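Local coordinates for lasso peptide isopeptidase AtxE2 (Asticcacaulis excentricus, PDB 5TXE), which hydrolyses the isopeptide bond of the lasso peptides astexin-2 and astexin-3, recognising their knotted shape and turning them into linear peptides, at residues C552-S555 and F556-S559; V592-A595 and S596-D599. The protein carries 1 engineered substitution. All coordinates share one frame; numbering follows the deposited sequence.

Contact 1. Residues C552-S555 and F556-S559; sequences CTDS and FTAS
Asp554 and Thr557 cross at about a right angle, and one carboxylate oxygen does the work between them. OD1 of Asp554 takes the hydroxyl OG1 of Thr557 at 2.8 Å, on its syn side and close to the carboxylate plane. The same OD1 accepts the backbone N of Thr557 at 2.9 Å, this donor standing 41° above that plane. Two bonds thus grip one oxygen, which should fix the rotation of the carboxylate. The hydroxyl can bend back because Thr557 sets OG1 beside its own backbone N (chi1 -57°), and it is used a second time: N of Cys552 donates to OG1 of Thr557 at 3.2 Å, nearly straight. Phe556 lies alongside Asp554, pointing the same way, its ring plane 82° from the carboxylate; CB of Phe556 comes 3.8 Å from OD1 of Asp554, while the ring leads away. Helical bonds take over behind the cap, N of Ala558 to O of Asp554 at 3.0 Å and N of Ser559 to O of Ser555 at 2.7 Å. Asp581 receives the backbone N of Ser555, and the bound peptide packs on Thr557 and Ala558. This is an Asp N-cap with a capping bond, starting the short helix 555-560 after strand 545-548 in the prolyl oligopeptidase-type hydrolase domain, beside the peptide-binding site.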
# COMPACT_ATOMS: atom_id res chain seq x y z
N CYS A 552 -2.37 -8.51 -18.58
CA CYS A 552 -2.04 -9.93 -18.30
C CYS A 552 -0.59 -10.10 -17.95
O CYS A 552 0.23 -9.17 -18.08
CB CYS A 552 -2.34 -10.76 -19.55
SG CYS A 552 -4.12 -10.81 -19.91
N THR A 553 -0.25 -11.29 -17.50
CA THR A 553 1.16 -11.59 -17.28
C THR A 553 1.70 -12.28 -18.51
O THR A 553 1.67 -13.54 -18.60
CB THR A 553 1.33 -12.45 -16.01
OG1 THR A 553 0.62 -11.83 -14.92
CG2 THR A 553 2.78 -12.61 -15.72
N ASP A 554 2.13 -11.47 -19.48
CA ASP A 554 2.45 -11.97 -20.83
C ASP A 554 3.41 -11.03 -21.49
O ASP A 554 3.66 -9.94 -20.95
CB ASP A 554 1.20 -12.27 -21.69
CG ASP A 554 0.37 -11.00 -22.10
OD1 ASP A 554 0.65 -9.86 -21.65
OD2 ASP A 554 -0.63 -11.19 -22.87
N SER A 555 4.00 -11.44 -22.61
CA SER A 555 4.98 -10.59 -23.29
C SER A 555 4.34 -9.32 -23.79
O SER A 555 4.98 -8.26 -23.78
CB SER A 555 5.70 -11.28 -24.48
OG SER A 555 4.75 -11.70 -25.41
N PHE A 556 3.09 -9.40 -24.22
CA PHE A 556 2.46 -8.22 -24.75
C PHE A 556 2.45 -7.12 -23.69
O PHE A 556 2.93 -5.99 -23.90
CB PHE A 556 1.06 -8.52 -25.19
CG PHE A 556 0.35 -7.28 -25.68
CD1 PHE A 556 0.69 -6.72 -26.86
CD2 PHE A 556 -0.63 -6.69 -24.93
CE1 PHE A 556 0.05 -5.58 -27.32
CE2 PHE A 556 -1.26 -5.54 -25.36
CZ PHE A 556 -0.94 -4.98 -26.59
N THR A 557 1.99 -7.48 -22.51
CA THR A 557 1.92 -6.50 -21.44
C THR A 557 3.31 -6.08 -20.97
O THR A 557 3.58 -4.90 -20.78
CB THR A 557 1.08 -7.04 -20.24
OG1 THR A 557 -0.24 -7.40 -20.67
CG2 THR A 557 0.96 -6.04 -19.21
N ALA A 558 4.21 -7.04 -20.79
CA ALA A 558 5.50 -6.76 -20.14
C ALA A 558 6.55 -6.16 -21.08
O ALA A 558 7.47 -5.44 -20.65
CB ALA A 558 6.00 -8.04 -19.54
N SER A 559 6.48 -6.52 -22.36
CA SER A 559 7.47 -6.07 -23.33
C SER A 559 6.80 -4.95 -24.14
O SER A 559 7.19 -3.79 -24.04
CB SER A 559 7.90 -7.20 -24.25
OG SER A 559 8.66 -6.69 -25.32

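Contact 2. Residues V592-A595 and S596-D599; sequences VVNA and SRLD
OD1 of Asn594 lies 3.0 Å from NH2 of Arg597, approaching the guanidinium obliquely, three residues apart as the chain leaves helix 591-594. The two side chains run side by side and point the same way, with the amide and guanidinium planes nearly perpendicular at 88°. Arg597 starts with CG between its backbone N and carbonyl carbon (chi1 64°) and then stays extended from CG to NE, which carries the guanidinium back along Asn594. The other end of the amide faces the helix start: ND2 of Asn594 donates to the carbonyls of Ala587 and Ser590. With an alanine here, those two carbonyls would probably lose their shared donor and the Arg597 guanidinium would be left without its amide neighbour. The backbone closes the turn, N of Arg597 bonding O of Asn594 at 3.0 Å and N of Leu598 reaching O of Ala595 at 3.3 Å. CB of Leu598 also sits 3.7 Å from that O of Ala595. A water receives N of Ser596 at 3.1 Å and donates to O of Val593 at 2.7 Å, bridging the two backbone groups. Ala595 and Leu598 pack on helix 615-623, Asn594 and Leu598 touch Ile538 of helix 528-539, and the chain then runs on to strand 602-607.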
# COMPACT_ATOMS: atom_id res chain seq x y z
N VAL A 592 -2.99 -15.69 -23.67
CA VAL A 592 -3.04 -15.94 -25.11
C VAL A 592 -2.61 -17.41 -25.39
O VAL A 592 -3.32 -18.15 -26.04
CB VAL A 592 -2.14 -14.94 -25.91
CG1 VAL A 592 -2.12 -15.24 -27.42
CG2 VAL A 592 -2.64 -13.54 -25.69
N VAL A 593 -1.46 -17.81 -24.87
CA VAL A 593 -0.97 -19.19 -25.01
C VAL A 593 -1.98 -20.21 -24.46
O VAL A 593 -2.27 -21.19 -25.13
CB VAL A 593 0.39 -19.35 -24.32
CG1 VAL A 593 0.85 -20.81 -24.25
CG2 VAL A 593 1.42 -18.48 -25.02
N ASN A 594 -2.56 -19.95 -23.29
CA ASN A 594 -3.37 -20.94 -22.59
C ASN A 594 -4.85 -20.71 -22.64
O ASN A 594 -5.60 -21.42 -21.98
CB ASN A 594 -2.94 -20.95 -21.13
CG ASN A 594 -1.50 -21.44 -20.98
OD1 ASN A 594 -1.24 -22.60 -21.24
ND2 ASN A 594 -0.57 -20.55 -20.58
N ALA A 595 -5.32 -19.80 -23.48
CA ALA A 595 -6.76 -19.50 -23.53
C ALA A 595 -7.67 -20.71 -23.63
O ALA A 595 -8.71 -20.79 -22.97
CB ALA A 595 -7.08 -18.59 -24.71
N SER A 596 -7.32 -21.65 -24.48
CA SER A 596 -8.23 -22.77 -24.74
C SER A 596 -8.36 -23.74 -23.56
O SER A 596 -9.30 -24.50 -23.52
CB SER A 596 -7.84 -23.46 -26.06
OG SER A 596 -6.48 -23.89 -25.92
N ARG A 597 -7.49 -23.68 -22.57
CA ARG A 597 -7.68 -24.53 -21.36
C ARG A 597 -8.03 -23.77 -20.09
O ARG A 597 -7.88 -24.24 -19.00
CB ARG A 597 -6.43 -25.38 -21.10
CG ARG A 597 -5.16 -24.63 -20.77
CD ARG A 597 -4.07 -25.66 -20.94
NE ARG A 597 -2.71 -25.23 -20.70
CZ ARG A 597 -2.11 -25.29 -19.52
NH1 ARG A 597 -2.81 -25.63 -18.46
NH2 ARG A 597 -0.84 -24.93 -19.39
N LEU A 598 -8.50 -22.56 -20.23
CA LEU A 598 -8.74 -21.74 -19.09
C LEU A 598 -10.25 -21.71 -18.85
O LEU A 598 -10.98 -20.82 -19.36
CB LEU A 598 -8.17 -20.37 -19.37
CG LEU A 598 -7.57 -19.69 -18.17
CD1 LEU A 598 -6.22 -19.15 -18.60
CD2 LEU A 598 -8.55 -18.64 -17.62
N ASP A 599 -10.71 -22.68 -18.09
CA ASP A 599 -12.14 -22.82 -17.93
C ASP A 599 -12.75 -22.10 -16.72
O ASP A 599 -13.97 -22.03 -16.62
CB ASP A 599 -12.50 -24.29 -17.94
CG ASP A 599 -12.19 -24.93 -19.29
OD1 ASP A 599 -12.73 -24.42 -20.31
OD2 ASP A 599 -11.42 -25.90 -19.34
O HOH W 1 -4.73 -21.58 -26.20

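In the fold
Contact 1 comes first along the chain and closes before contact 2 opens; their centres are about 15 Å apart, on the same side of the chain's centre. Within the prolyl oligopeptidase family region, both lie in the one long connection between the neighbouring parallel strands 545-548 and 602-607 of the eight-stranded mixed sheet, contact 1 early in it and contact 2 near its end. They meet where CG2 of Val592 packs against OD2 of Asp554 at 4.2 Å, and Asp581 touches both. Contact 1 borders the bound peptide, with Asn562 and the probable charge-relay residue Glu610 nearby, whereas contact 2 lies away from the annotated sites, among helices 528-539 and 615-623.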